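Long-range contact in tryptophanyl-tRNA synthetase (Aeropyrum pernix, PDB 3A05), which catalyses the ATP-dependent attachment of L-tryptophan to tRNA(Trp), releasing AMP and diphosphate: residues 70-75 / 103-108. Residues are numbered along the deposited sequence; the frame is centred on the assembly and turned at random.
With TRP (tryptophan), chain B.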
loop_
_atom_site.group_PDB
_atom_site.type_symbol
_atom_site.label_atom_id
_atom_site.label_comp_id
_atom_site.label_asym_id
_atom_site.label_seq_id
_atom_site.Cartn_x
_atom_site.Cartn_y
_atom_site.Cartn_z
ATOM N N ARG A 70 19.976 11.696 19.145
ATOM C CA ARG A 70 18.715 12.449 18.941
ATOM C C ARG A 70 17.571 11.438 18.954
ATOM O O ARG A 70 17.614 10.472 18.186
ATOM C CB ARG A 70 18.753 13.313 17.648
ATOM C CG ARG A 70 17.592 14.336 17.543
ATOM C CD ARG A 70 17.630 15.460 18.572
ATOM N NE ARG A 70 16.505 16.413 18.504
ATOM C CZ ARG A 70 16.098 17.078 17.413
ATOM N NH1 ARG A 70 16.659 16.853 16.231
ATOM N NH2 ARG A 70 15.083 17.931 17.494
ATOM N N VAL A 71 16.623 11.560 19.898
ATOM C CA VAL A 71 15.452 10.649 20.004
ATOM C C VAL A 71 14.169 11.285 19.428
ATOM O O VAL A 71 14.143 12.467 19.198
ATOM C CB VAL A 71 15.226 10.126 21.432
ATOM C CG1 VAL A 71 16.359 9.241 21.852
ATOM C CG2 VAL A 71 14.983 11.288 22.453
ATOM N N ALA A 72 13.119 10.511 19.164
ATOM C CA ALA A 72 11.957 11.074 18.471
ATOM C C ALA A 72 10.671 10.693 19.126
ATOM O O ALA A 72 10.604 9.673 19.818
ATOM C CB ALA A 72 11.895 10.614 17.024
ATOM N N VAL A 73 9.636 11.503 18.860
ATOM C CA VAL A 73 8.289 11.112 19.244
ATOM C C VAL A 73 7.475 11.298 18.026
ATOM O O VAL A 73 7.778 12.172 17.211
ATOM C CB VAL A 73 7.709 11.903 20.485
ATOM C CG1 VAL A 73 7.795 13.378 20.265
ATOM C CG2 VAL A 73 6.208 11.459 20.790
ATOM N N LEU A 74 6.468 10.428 17.862
ATOM C CA LEU A 74 5.655 10.432 16.659
ATOM C C LEU A 74 4.234 10.119 17.082
ATOM O O LEU A 74 4.057 9.308 18.000
ATOM C CB LEU A 74 6.150 9.331 15.654
ATOM C CG LEU A 74 5.352 9.364 14.325
ATOM C CD1 LEU A 74 6.174 9.284 13.081
ATOM C CD2 LEU A 74 4.288 8.284 14.360
ATOM N N THR A 75 3.224 10.766 16.458
ATOM C CA THR A 75 1.847 10.314 16.635
ATOM C C THR A 75 1.161 10.697 15.313
ATOM O O THR A 75 1.753 11.356 14.457
ATOM C CB THR A 75 1.132 11.021 17.876
ATOM O OG1 THR A 75 -0.199 10.496 18.010
ATOM C CG2 THR A 75 1.008 12.517 17.631
ATOM N N LYS A 103 12.847 15.054 18.681
ATOM C CA LYS A 103 12.339 15.368 17.357
ATOM C C LYS A 103 10.890 14.928 17.290
ATOM O O LYS A 103 10.531 13.802 17.664
ATOM C CB LYS A 103 13.185 14.656 16.269
ATOM C CG LYS A 103 12.702 14.925 14.804
ATOM C CD LYS A 103 13.113 16.329 14.287
ATOM C CE LYS A 103 12.350 16.598 13.033
ATOM N NZ LYS A 103 12.657 17.902 12.349
ATOM N N VAL A 104 10.025 15.787 16.761
ATOM C CA VAL A 104 8.623 15.447 16.778
ATOM C C VAL A 104 8.153 15.178 15.350
ATOM O O VAL A 104 8.480 15.934 14.475
ATOM C CB VAL A 104 7.762 16.638 17.360
ATOM C CG1 VAL A 104 6.270 16.318 17.187
ATOM C CG2 VAL A 104 8.080 16.928 18.884
ATOM N N PHE A 105 7.423 14.097 15.136
ATOM C CA PHE A 105 6.850 13.843 13.850
ATOM C C PHE A 105 5.330 13.822 14.041
ATOM O O PHE A 105 4.850 13.181 14.920
ATOM C CB PHE A 105 7.273 12.446 13.294
ATOM C CG PHE A 105 8.748 12.374 12.892
ATOM C CD1 PHE A 105 9.722 12.051 13.805
ATOM C CD2 PHE A 105 9.133 12.641 11.570
ATOM C CE1 PHE A 105 11.115 11.941 13.375
ATOM C CE2 PHE A 105 10.463 12.608 11.184
ATOM C CZ PHE A 105 11.435 12.306 12.075
ATOM N N VAL A 106 4.583 14.440 13.159
ATOM C CA VAL A 106 3.127 14.282 13.266
ATOM C C VAL A 106 2.655 13.791 11.927
ATOM O O VAL A 106 2.847 14.474 10.956
ATOM C CB VAL A 106 2.482 15.706 13.491
ATOM C CG1 VAL A 106 0.902 15.640 13.420
ATOM C CG2 VAL A 106 3.005 16.286 14.815
ATOM N N ALA A 107 2.008 12.646 11.899
ATOM C CA ALA A 107 1.410 12.181 10.678
ATOM C C ALA A 107 -0.054 12.667 10.536
ATOM O O ALA A 107 -0.827 12.619 11.494
ATOM C CB ALA A 107 1.425 10.624 10.592
ATOM N N ILE A 108 -0.396 13.119 9.324
ATOM C CA ILE A 108 -1.769 13.292 8.950
ATOM C C ILE A 108 -2.272 12.081 8.201
ATOM O O ILE A 108 -1.775 11.744 7.097
ATOM C CB ILE A 108 -1.948 14.533 8.044
ATOM C CG1 ILE A 108 -1.328 15.766 8.712
ATOM C CG2 ILE A 108 -3.442 14.716 7.705
ATOM C CD1 ILE A 108 -1.947 16.167 10.150
HETATM N N TRP B . -4.865 5.653 13.071
HETATM C CA TRP B . -4.981 6.892 13.861
HETATM C C TRP B . -6.468 7.292 14.025
HETATM O O TRP B . -6.797 8.129 14.839
HETATM C CB TRP B . -4.147 8.002 13.218
HETATM C CG TRP B . -2.691 7.595 13.035
HETATM C CD1 TRP B . -2.054 7.314 11.827
HETATM C CD2 TRP B . -1.694 7.348 14.083
HETATM N NE1 TRP B . -0.723 6.994 12.072
HETATM C CE2 TRP B . -0.483 6.990 13.430
HETATM C CE3 TRP B . -1.706 7.447 15.495
HETATM C CZ2 TRP B . 0.707 6.700 14.139
HETATM C CZ3 TRP B . -0.503 7.179 16.210
HETATM C CH2 TRP B . 0.681 6.803 15.517
#
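L74 holds CG anti to the backbone N (chi1 -177°), and F105 holds CG anti to its carbonyl carbon (chi1 -70°), which brings L74 CD1 to 3.4 Å from F105 CB. CD1 approaches the ring obliquely. A72 CB sits at the ring edge, 4.0 Å from F105 CE1. On the other sheet face, V73 and V104 lie side by side, with CG1 of V73 3.8 Å from CG2 of V104. The two segments run parallel and share five backbone hydrogen bonds. The shortest runs from V73 N to K103 O, 2.7 Å; T75 N to F105 O is the longest at 3.3 Å. Helix 85-99 links the two strands as a beta-alpha-beta crossover of the class I Rossmann-type catalytic domain. At the outer end, the R70 guanidinium lays one face over K103 CB. R70 NE bonds to G101 O, and NH2 makes a salt bridge with D145; K103 NZ bonds to the backbone O of D145. L74 and T75 border the bound tryptophan, L74 CD2 lying 3.9 Å from its CZ2. With an alanine at L74, F105 would probably lose its CD1 neighbour and the tryptophan ring its CD2 neighbour. The buried side chains are thus mostly apolar, backbone polar atoms pair between the segments, and charges gather at the R70-K103 end, away from the amino-acid pocket.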